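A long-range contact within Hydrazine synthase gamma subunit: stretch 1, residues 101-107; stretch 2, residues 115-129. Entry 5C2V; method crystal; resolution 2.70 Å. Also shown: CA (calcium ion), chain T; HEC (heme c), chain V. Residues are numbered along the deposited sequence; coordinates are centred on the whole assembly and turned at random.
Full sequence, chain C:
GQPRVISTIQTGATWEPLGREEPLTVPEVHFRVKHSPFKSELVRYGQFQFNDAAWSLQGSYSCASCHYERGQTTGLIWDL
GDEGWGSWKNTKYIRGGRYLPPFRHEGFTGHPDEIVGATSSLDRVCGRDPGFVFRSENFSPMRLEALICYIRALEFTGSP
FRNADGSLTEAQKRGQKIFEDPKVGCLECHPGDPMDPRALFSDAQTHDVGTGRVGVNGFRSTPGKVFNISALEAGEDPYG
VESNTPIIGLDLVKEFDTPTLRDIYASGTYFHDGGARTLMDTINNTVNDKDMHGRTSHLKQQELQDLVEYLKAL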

ATOM      1  N   PRO C 101     -33.060  10.431  54.909  1.00 74.76           N
ATOM      2  CA  PRO C 101     -33.645  10.837  53.628  1.00 64.89           C
ATOM      3  C   PRO C 101     -33.948  12.339  53.616  1.00 51.28           C
ATOM      4  O   PRO C 101     -34.091  12.922  54.690  1.00 63.37           O
ATOM      5  N   PRO C 102     -34.041  12.961  52.429  1.00 58.14           N
ATOM      6  CA  PRO C 102     -33.857  12.353  51.107  1.00 55.76           C
ATOM      7  C   PRO C 102     -32.385  12.147  50.769  1.00 55.81           C
ATOM      8  O   PRO C 102     -31.510  12.548  51.536  1.00 38.86           O
ATOM      9  N   PHE C 103     -32.124  11.544  49.616  1.00 65.26           N
ATOM     10  CA  PHE C 103     -30.787  11.063  49.297  1.00 67.84           C
ATOM     11  C   PHE C 103     -30.041  11.921  48.276  1.00 59.66           C
ATOM     12  O   PHE C 103     -30.511  12.987  47.875  1.00 65.54           O
ATOM     13  N   ARG C 104     -28.871  11.427  47.873  1.00 72.87           N
ATOM     14  CA  ARG C 104     -27.864  12.179  47.124  1.00 62.33           C
ATOM     15  C   ARG C 104     -27.391  13.425  47.873  1.00 64.22           C
ATOM     16  O   ARG C 104     -27.249  13.407  49.094  1.00 80.89           O
ATOM     17  N   HIS C 105     -27.175  14.509  47.136  1.00 48.82           N
ATOM     18  CA  HIS C 105     -26.598  15.726  47.701  1.00 66.41           C
ATOM     19  C   HIS C 105     -27.547  16.907  47.556  1.00 59.75           C
ATOM     20  O   HIS C 105     -27.987  17.485  48.548  1.00 60.07           O
ATOM     21  N   GLU C 106     -27.834  17.270  46.309  1.00 52.65           N
ATOM     22  CA  GLU C 106     -28.773  18.346  46.012  1.00 62.06           C
ATOM     23  C   GLU C 106     -30.125  18.066  46.656  1.00 56.67           C
ATOM     24  O   GLU C 106     -30.622  16.941  46.612  1.00 53.40           O
ATOM     25  N   GLY C 107     -30.710  19.093  47.262  1.00 64.32           N
ATOM     26  CA  GLY C 107     -31.940  18.932  48.014  1.00 67.77           C
ATOM     27  C   GLY C 107     -33.198  19.251  47.231  1.00 60.55           C
ATOM     28  O   GLY C 107     -33.222  19.151  46.004  1.00 59.47           O
ATOM     29  N   ILE C 115     -35.711  12.847  42.029  1.00 65.52           N
ATOM     30  CA  ILE C 115     -34.973  11.700  41.512  1.00 67.97           C
ATOM     31  C   ILE C 115     -33.474  11.962  41.602  1.00 57.84           C
ATOM     32  O   ILE C 115     -32.759  11.281  42.337  1.00 54.68           O
ATOM     33  N   VAL C 116     -32.999  12.948  40.846  1.00 47.60           N
ATOM     34  CA  VAL C 116     -31.594  13.334  40.900  1.00 56.26           C
ATOM     35  C   VAL C 116     -31.273  14.042  42.214  1.00 49.61           C
ATOM     36  O   VAL C 116     -30.394  13.612  42.960  1.00 62.02           O
ATOM     37  N   GLY C 117     -31.988  15.127  42.493  1.00 61.28           N
ATOM     38  CA  GLY C 117     -31.893  15.786  43.783  1.00 55.34           C
ATOM     39  C   GLY C 117     -33.060  15.392  44.667  1.00 58.64           C
ATOM     40  O   GLY C 117     -34.102  14.983  44.157  1.00 58.10           O
ATOM     41  N   ALA C 118     -32.893  15.548  45.980  1.00 59.27           N
ATOM     42  CA  ALA C 118     -33.929  15.205  46.957  1.00 53.40           C
ATOM     43  C   ALA C 118     -34.548  13.841  46.669  1.00 52.45           C
ATOM     44  O   ALA C 118     -35.771  13.697  46.659  1.00 55.51           O
ATOM     45  N   THR C 119     -33.698  12.851  46.420  1.00 62.83           N
ATOM     46  CA  THR C 119     -34.154  11.533  45.998  1.00 69.06           C
ATOM     47  C   THR C 119     -35.020  10.883  47.073  1.00 57.76           C
ATOM     48  O   THR C 119     -34.604  10.745  48.222  1.00 61.78           O
ATOM     49  N   SER C 120     -36.226  10.479  46.684  1.00 56.84           N
ATOM     50  CA  SER C 120     -37.218   9.984  47.634  1.00 56.40           C
ATOM     51  C   SER C 120     -36.889   8.589  48.154  1.00 58.06           C
ATOM     52  O   SER C 120     -37.201   8.258  49.297  1.00 65.89           O
ATOM     53  N   SER C 121     -36.263   7.772  47.312  1.00 57.81           N
ATOM     54  CA  SER C 121     -35.923   6.407  47.696  1.00 57.65           C
ATOM     55  C   SER C 121     -34.516   6.026  47.255  1.00 65.94           C
ATOM     56  O   SER C 121     -33.981   6.584  46.300  1.00 65.11           O
ATOM     57  N   LEU C 122     -33.926   5.064  47.957  1.00 57.19           N
ATOM     58  CA  LEU C 122     -32.626   4.530  47.579  1.00 55.00           C
ATOM     59  C   LEU C 122     -32.728   3.760  46.268  1.00 66.58           C
ATOM     60  O   LEU C 122     -31.736   3.590  45.558  1.00 53.85           O
ATOM     61  N   ASP C 123     -33.935   3.297  45.954  1.00 59.93           N
ATOM     62  CA  ASP C 123     -34.184   2.569  44.715  1.00 54.74           C
ATOM     63  C   ASP C 123     -33.910   3.453  43.504  1.00 55.16           C
ATOM     64  O   ASP C 123     -33.399   2.987  42.487  1.00 73.16           O
ATOM     65  N   ARG C 124     -34.250   4.732  43.623  1.00 46.50           N
ATOM     66  CA  ARG C 124     -34.058   5.682  42.533  1.00 50.17           C
ATOM     67  C   ARG C 124     -32.596   6.091  42.384  1.00 48.35           C
ATOM     68  O   ARG C 124     -32.228   6.769  41.425  1.00 50.55           O
ATOM     69  N   VAL C 125     -31.767   5.684  43.338  1.00 44.19           N
ATOM     70  CA  VAL C 125     -30.336   5.950  43.268  1.00 44.79           C
ATOM     71  C   VAL C 125     -29.616   4.826  42.528  1.00 56.03           C
ATOM     72  O   VAL C 125     -29.030   5.044  41.468  1.00 57.58           O
ATOM     73  N   CYS C 126     -29.663   3.625  43.096  1.00 56.79           N
ATOM     74  CA  CYS C 126     -28.980   2.472  42.517  1.00 47.48           C
ATOM     75  C   CYS C 126     -29.663   1.949  41.261  1.00 43.22           C
ATOM     76  O   CYS C 126     -28.992   1.566  40.307  1.00 50.97           O
ATOM     77  N   GLY C 127     -30.992   1.929  41.265  1.00 47.41           N
ATOM     78  CA  GLY C 127     -31.751   1.434  40.129  1.00 48.01           C
ATOM     79  C   GLY C 127     -31.501   2.230  38.863  1.00 39.55           C
ATOM     80  O   GLY C 127     -31.697   1.732  37.754  1.00 50.54           O
ATOM     81  N   ARG C 128     -31.070   3.475  39.035  1.00 32.73           N
ATOM     82  CA  ARG C 128     -30.744   4.349  37.916  1.00 42.74           C
ATOM     83  C   ARG C 128     -29.359   4.065  37.339  1.00 52.86           C
ATOM     84  O   ARG C 128     -29.146   4.172  36.132  1.00 46.77           O
ATOM     85  N   ASP C 129     -28.426   3.700  38.214  1.00 35.99           N
ATOM     86  CA  ASP C 129     -27.018   3.533  37.851  1.00 45.42           C
ATOM     87  C   ASP C 129     -26.718   2.614  36.652  1.00 56.88           C
ATOM     88  O   ASP C 129     -25.781   2.893  35.904  1.00 43.14           O
TER

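Two backbone hydrogen bonds fix how the stretches lie together. Phe 103 N donates to Thr 119 O at 3.0 Å, and Ala 118 N donates to Glu 106 O at 2.7 Å. Several side chains pack around them.

Phe 103 is the main bump from the first stretch. Its CA-to-CB bond points sideways, but the m rotamer brings the ring closer to the second stretch. Leu 122 (m, t) covers one face of the ring. Its CD2 lies 3.5 Å from the Phe 103 ring centroid, almost on the ring normal, a CH-pi contact. The ring also presses on backbone, with Phe 103 CE2 3.3 Å from Leu 122 N. Val 125 (t) points toward the first stretch, and its CG2 is 4.2 Å from Phe 103 CB.

Pro 102, after a cis peptide bond, points toward the second stretch and fits against the bend at Ala 118 and Thr 119. Its CB is 3.3 Å from Thr 119 O, and its CG is 4.2 Å from Ala 118 CB. Pro 102 O binds the calcium ion at 2.3 Å.

Arg 104 (chi1 m) also points in. Its CG rests 3.3 Å from Thr 119 OG1, which is itself tied to Ile 115 O by a 2.6 Å hydrogen bond. Val 116 O lies over one face of the guanidinium. Arg 104 NE is 3.2 Å from Val 116 O, but the angle is too poor for a hydrogen bond. Arg 104 NH1 donates to heme O1D at 3.2 Å. Water 2 joins Glu 106 N, Val 116 O and heme O1D.

Gly 117 CA is 3.3 Å from Glu 106 O; a CB here would point toward the first stretch, in a tight place 3.3 Å from that oxygen. His 105 points away, and its ND1 makes a very short 2.3 Å hydrogen bond to heme O2D.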

ATOM      1  CB  PRO C 101     -34.929  10.009  53.557  1.00 55.93           C
ATOM      2  CG  PRO C 101     -35.327   9.848  54.979  1.00 57.77           C
ATOM      3  CD  PRO C 101     -34.044   9.741  55.763  1.00 56.44           C
ATOM      4  CB  PRO C 102     -34.497  13.374  50.166  1.00 52.61           C
ATOM      5  CG  PRO C 102     -34.280  14.673  50.849  1.00 56.52           C
ATOM      6  CD  PRO C 102     -34.398  14.388  52.325  1.00 51.46           C
ATOM      7  CB  PHE C 103     -30.876   9.611  48.832  1.00 56.39           C
ATOM      8  CG  PHE C 103     -31.676   8.740  49.762  1.00 67.90           C
ATOM      9  CD1 PHE C 103     -31.185   8.416  51.017  1.00 57.17           C
ATOM     10  CD2 PHE C 103     -32.921   8.261  49.391  1.00 64.58           C
ATOM     11  CE1 PHE C 103     -31.917   7.624  51.883  1.00 51.11           C
ATOM     12  CE2 PHE C 103     -33.658   7.466  50.253  1.00 56.85           C
ATOM     13  CZ  PHE C 103     -33.154   7.147  51.499  1.00 52.92           C
ATOM     14  CB  ARG C 104     -28.399  12.584  45.745  1.00 64.07           C
ATOM     15  CG  ARG C 104     -28.701  11.429  44.804  1.00 47.08           C
ATOM     16  CD  ARG C 104     -27.869  11.558  43.540  1.00 58.10           C
ATOM     17  NE  ARG C 104     -28.547  11.041  42.356  1.00 57.98           N
ATOM     18  CZ  ARG C 104     -28.172  11.315  41.110  1.00 44.24           C
ATOM     19  NH1 ARG C 104     -27.128  12.105  40.892  1.00 32.75           N
ATOM     20  NH2 ARG C 104     -28.841  10.808  40.084  1.00 38.17           N
ATOM     21  CB  HIS C 105     -25.258  16.051  47.036  1.00 60.38           C
ATOM     22  CG  HIS C 105     -24.087  15.348  47.652  1.00 54.66           C
ATOM     23  ND1 HIS C 105     -23.541  14.200  47.118  1.00 70.31           N
ATOM     24  CD2 HIS C 105     -23.354  15.636  48.752  1.00 61.15           C
ATOM     25  CE1 HIS C 105     -22.522  13.811  47.867  1.00 51.85           C
ATOM     26  NE2 HIS C 105     -22.389  14.665  48.864  1.00 55.23           N
ATOM     27  CB  GLU C 106     -28.926  18.515  44.500  1.00 65.24           C
ATOM     28  CG  GLU C 106     -27.607  18.724  43.773  1.00 75.63           C
ATOM     29  CD  GLU C 106     -27.788  18.989  42.293  1.00 64.62           C
ATOM     30  OE1 GLU C 106     -28.937  18.911  41.809  1.00 70.04           O
ATOM     31  OE2 GLU C 106     -26.782  19.277  41.613  1.00 55.09           O
ATOM     32  CB  ILE C 115     -35.358  11.383  40.054  1.00 61.11           C
ATOM     33  CG1 ILE C 115     -36.847  11.046  39.956  1.00 46.84           C
ATOM     34  CG2 ILE C 115     -34.515  10.233  39.519  1.00 45.73           C
ATOM     35  CD1 ILE C 115     -37.309  10.714  38.553  1.00 41.52           C
ATOM     36  CB  VAL C 116     -31.219  14.255  39.723  1.00 63.32           C
ATOM     37  CG1 VAL C 116     -29.739  14.606  39.774  1.00 53.69           C
ATOM     38  CG2 VAL C 116     -31.571  13.592  38.401  1.00 44.25           C
ATOM     39  CB  ALA C 118     -35.007  16.278  46.986  1.00 54.69           C
ATOM     40  CB  THR C 119     -32.967  10.612  45.667  1.00 66.62           C
ATOM     41  OG1 THR C 119     -32.030  11.317  44.843  1.00 48.01           O
ATOM     42  CG2 THR C 119     -33.444   9.377  44.931  1.00 52.07           C
ATOM     43  CB  SER C 120     -38.608   9.984  46.993  1.00 59.07           C
ATOM     44  OG  SER C 120     -38.649   9.138  45.857  1.00 42.02           O
ATOM     45  CB  SER C 121     -36.930   5.419  47.107  1.00 60.07           C
ATOM     46  OG  SER C 121     -36.909   5.453  45.691  1.00 49.01           O
ATOM     47  CB  LEU C 122     -32.070   3.628  48.682  1.00 51.32           C
ATOM     48  CG  LEU C 122     -31.611   4.327  49.963  1.00 47.51           C
ATOM     49  CD1 LEU C 122     -31.236   3.309  51.026  1.00 47.92           C
ATOM     50  CD2 LEU C 122     -30.443   5.250  49.670  1.00 41.94           C
ATOM     51  CB  ASP C 123     -35.624   2.053  44.664  1.00 70.43           C
ATOM     52  CG  ASP C 123     -36.078   1.444  45.976  1.00 70.15           C
ATOM     53  OD1 ASP C 123     -35.248   1.326  46.899  1.00 73.88           O
ATOM     54  OD2 ASP C 123     -37.266   1.073  46.079  1.00 74.71           O
ATOM     55  CB  ARG C 124     -34.928   6.923  42.745  1.00 51.68           C
ATOM     56  CG  ARG C 124     -36.413   6.690  42.529  1.00 56.74           C
ATOM     57  CD  ARG C 124     -37.193   7.986  42.684  1.00 55.61           C
ATOM     58  NE  ARG C 124     -38.555   7.870  42.174  1.00 54.64           N
ATOM     59  CZ  ARG C 124     -39.407   8.887  42.084  1.00 56.59           C
ATOM     60  NH1 ARG C 124     -39.037  10.100  42.472  1.00 57.75           N
ATOM     61  NH2 ARG C 124     -40.628   8.692  41.605  1.00 54.67           N
ATOM     62  CB  VAL C 125     -29.716   6.117  44.666  1.00 51.73           C
ATOM     63  CG1 VAL C 125     -28.210   6.290  44.556  1.00 48.90           C
ATOM     64  CG2 VAL C 125     -30.340   7.301  45.384  1.00 46.07           C
ATOM     65  CB  CYS C 126     -28.877   1.348  43.544  1.00 38.60           C
ATOM     66  SG  CYS C 126     -27.825   1.752  44.937  1.00 53.70           S
ATOM     67  CB  ARG C 128     -30.829   5.813  38.350  1.00 34.39           C
ATOM     68  CG  ARG C 128     -31.981   6.576  37.729  1.00 39.65           C
ATOM     69  CD  ARG C 128     -31.838   8.065  37.975  1.00 32.27           C
ATOM     70  NE  ARG C 128     -32.639   8.843  37.037  1.00 51.22           N
ATOM     71  CZ  ARG C 128     -32.196   9.917  36.393  1.00 54.78           C
ATOM     72  NH1 ARG C 128     -30.954  10.341  36.584  1.00 41.74           N
ATOM     73  NH2 ARG C 128     -32.991  10.565  35.555  1.00 77.75           N
ATOM     74  CB  ASP C 129     -26.231   3.037  39.067  1.00 53.32           C
ATOM     75  CG  ASP C 129     -26.051   4.115  40.119  1.00 64.62           C
ATOM     76  OD1 ASP C 129     -26.219   5.307  39.784  1.00 63.88           O
ATOM     77  OD2 ASP C 129     -25.742   3.772  41.280  1.00 54.93           O
TER
HETATM   78 CA    CA T 402     -29.993  12.922  53.282  1.00 59.55          CA
HETATM   79 FE   HEC V 404     -23.259   5.657  44.043  1.00 42.81          FE
HETATM   80  CHA HEC V 404     -24.441   8.477  45.613  1.00 53.24           C
HETATM   81  CHB HEC V 404     -25.340   3.738  45.943  1.00 64.68           C
HETATM   82  CHC HEC V 404     -22.263   2.850  42.301  1.00 42.51           C
HETATM   83  CHD HEC V 404     -20.645   7.403  42.679  1.00 51.73           C
HETATM   84  NA  HEC V 404     -24.671   6.048  45.491  1.00 52.30           N
HETATM   85  C1A HEC V 404     -24.954   7.276  46.053  1.00 42.87           C
HETATM   86  C2A HEC V 404     -25.859   7.065  47.172  1.00 60.25           C
HETATM   87  C3A HEC V 404     -26.105   5.748  47.253  1.00 61.53           C
HETATM   88  C4A HEC V 404     -25.361   5.089  46.200  1.00 49.49           C
HETATM   89  CMA HEC V 404     -27.012   5.015  48.268  1.00 40.06           C
HETATM   90  CAA HEC V 404     -26.437   8.183  48.077  1.00 48.03           C
HETATM   91  CBA HEC V 404     -25.993   8.021  49.531  1.00 55.47           C
HETATM   92  CGA HEC V 404     -26.608   9.098  50.386  1.00 66.94           C
HETATM   93  O1A HEC V 404     -27.270  10.009  49.826  1.00 61.61           O
HETATM   94  O2A HEC V 404     -26.432   9.046  51.632  1.00 61.50           O
HETATM   95  NB  HEC V 404     -23.626   3.627  44.188  1.00 36.01           N
HETATM   96  C1B HEC V 404     -24.712   3.126  44.880  1.00 42.37           C
HETATM   97  C2B HEC V 404     -25.074   1.855  44.287  1.00 43.32           C
HETATM   98  C3B HEC V 404     -24.221   1.604  43.286  1.00 51.96           C
HETATM   99  C4B HEC V 404     -23.296   2.716  43.202  1.00 54.55           C
HETATM  100  CMB HEC V 404     -26.235   0.957  44.768  1.00 39.50           C
HETATM  101  CAB HEC V 404     -24.205   0.367  42.357  1.00 28.74           C
HETATM  102  CBB HEC V 404     -25.419   0.378  41.403  1.00 51.61           C
HETATM  103  NC  HEC V 404     -21.722   5.201  42.744  1.00 53.14           N
HETATM  104  C1C HEC V 404     -21.515   3.992  42.110  1.00 39.04           C
HETATM  105  C2C HEC V 404     -20.475   4.175  41.119  1.00 41.89           C
HETATM  106  C3C HEC V 404     -19.938   5.386  41.320  1.00 41.76           C
HETATM  107  C4C HEC V 404     -20.770   6.088  42.283  1.00 41.12           C
HETATM  108  CMC HEC V 404     -19.827   3.017  40.325  1.00 42.42           C
HETATM  109  CAC HEC V 404     -18.742   6.001  40.556  1.00 43.48           C
HETATM  110  CBC HEC V 404     -19.122   6.251  39.079  1.00 30.91           C
HETATM  111  ND  HEC V 404     -22.599   7.626  44.189  1.00 26.76           N
HETATM  112  C1D HEC V 404     -21.576   8.137  43.390  1.00 45.14           C
HETATM  113  C2D HEC V 404     -21.645   9.581  43.420  1.00 43.45           C
HETATM  114  C3D HEC V 404     -22.828   9.916  44.337  1.00 34.66           C
HETATM  115  C4D HEC V 404     -23.361   8.642  44.767  1.00 50.09           C
HETATM  116  CMD HEC V 404     -20.720  10.575  42.685  1.00 44.54           C
HETATM  117  CAD HEC V 404     -23.350  11.318  44.712  1.00 44.86           C
HETATM  118  CBD HEC V 404     -24.256  11.814  43.589  1.00 50.34           C
HETATM  119  CGD HEC V 404     -24.797  13.174  43.938  1.00 61.98           C
HETATM  120  O1D HEC V 404     -25.573  13.741  43.125  1.00 55.51           O
HETATM  121  O2D HEC V 404     -24.451  13.689  45.029  1.00 52.96           O
HETATM  122  O   HOH W   1     -31.614  14.213  54.458  1.00 67.71           O
HETATM  123  O   HOH W   2     -28.042  15.349  43.738  1.00 47.01           O
HETATM  124  O   HOH W   3     -24.609   6.327  42.584  1.00 37.07           O
HETATM  125  O   HOH W   4     -28.421  13.250  55.051  1.00 54.25           O
HETATM  126  O   HOH W   5     -28.356  11.633  52.102  1.00 81.84           O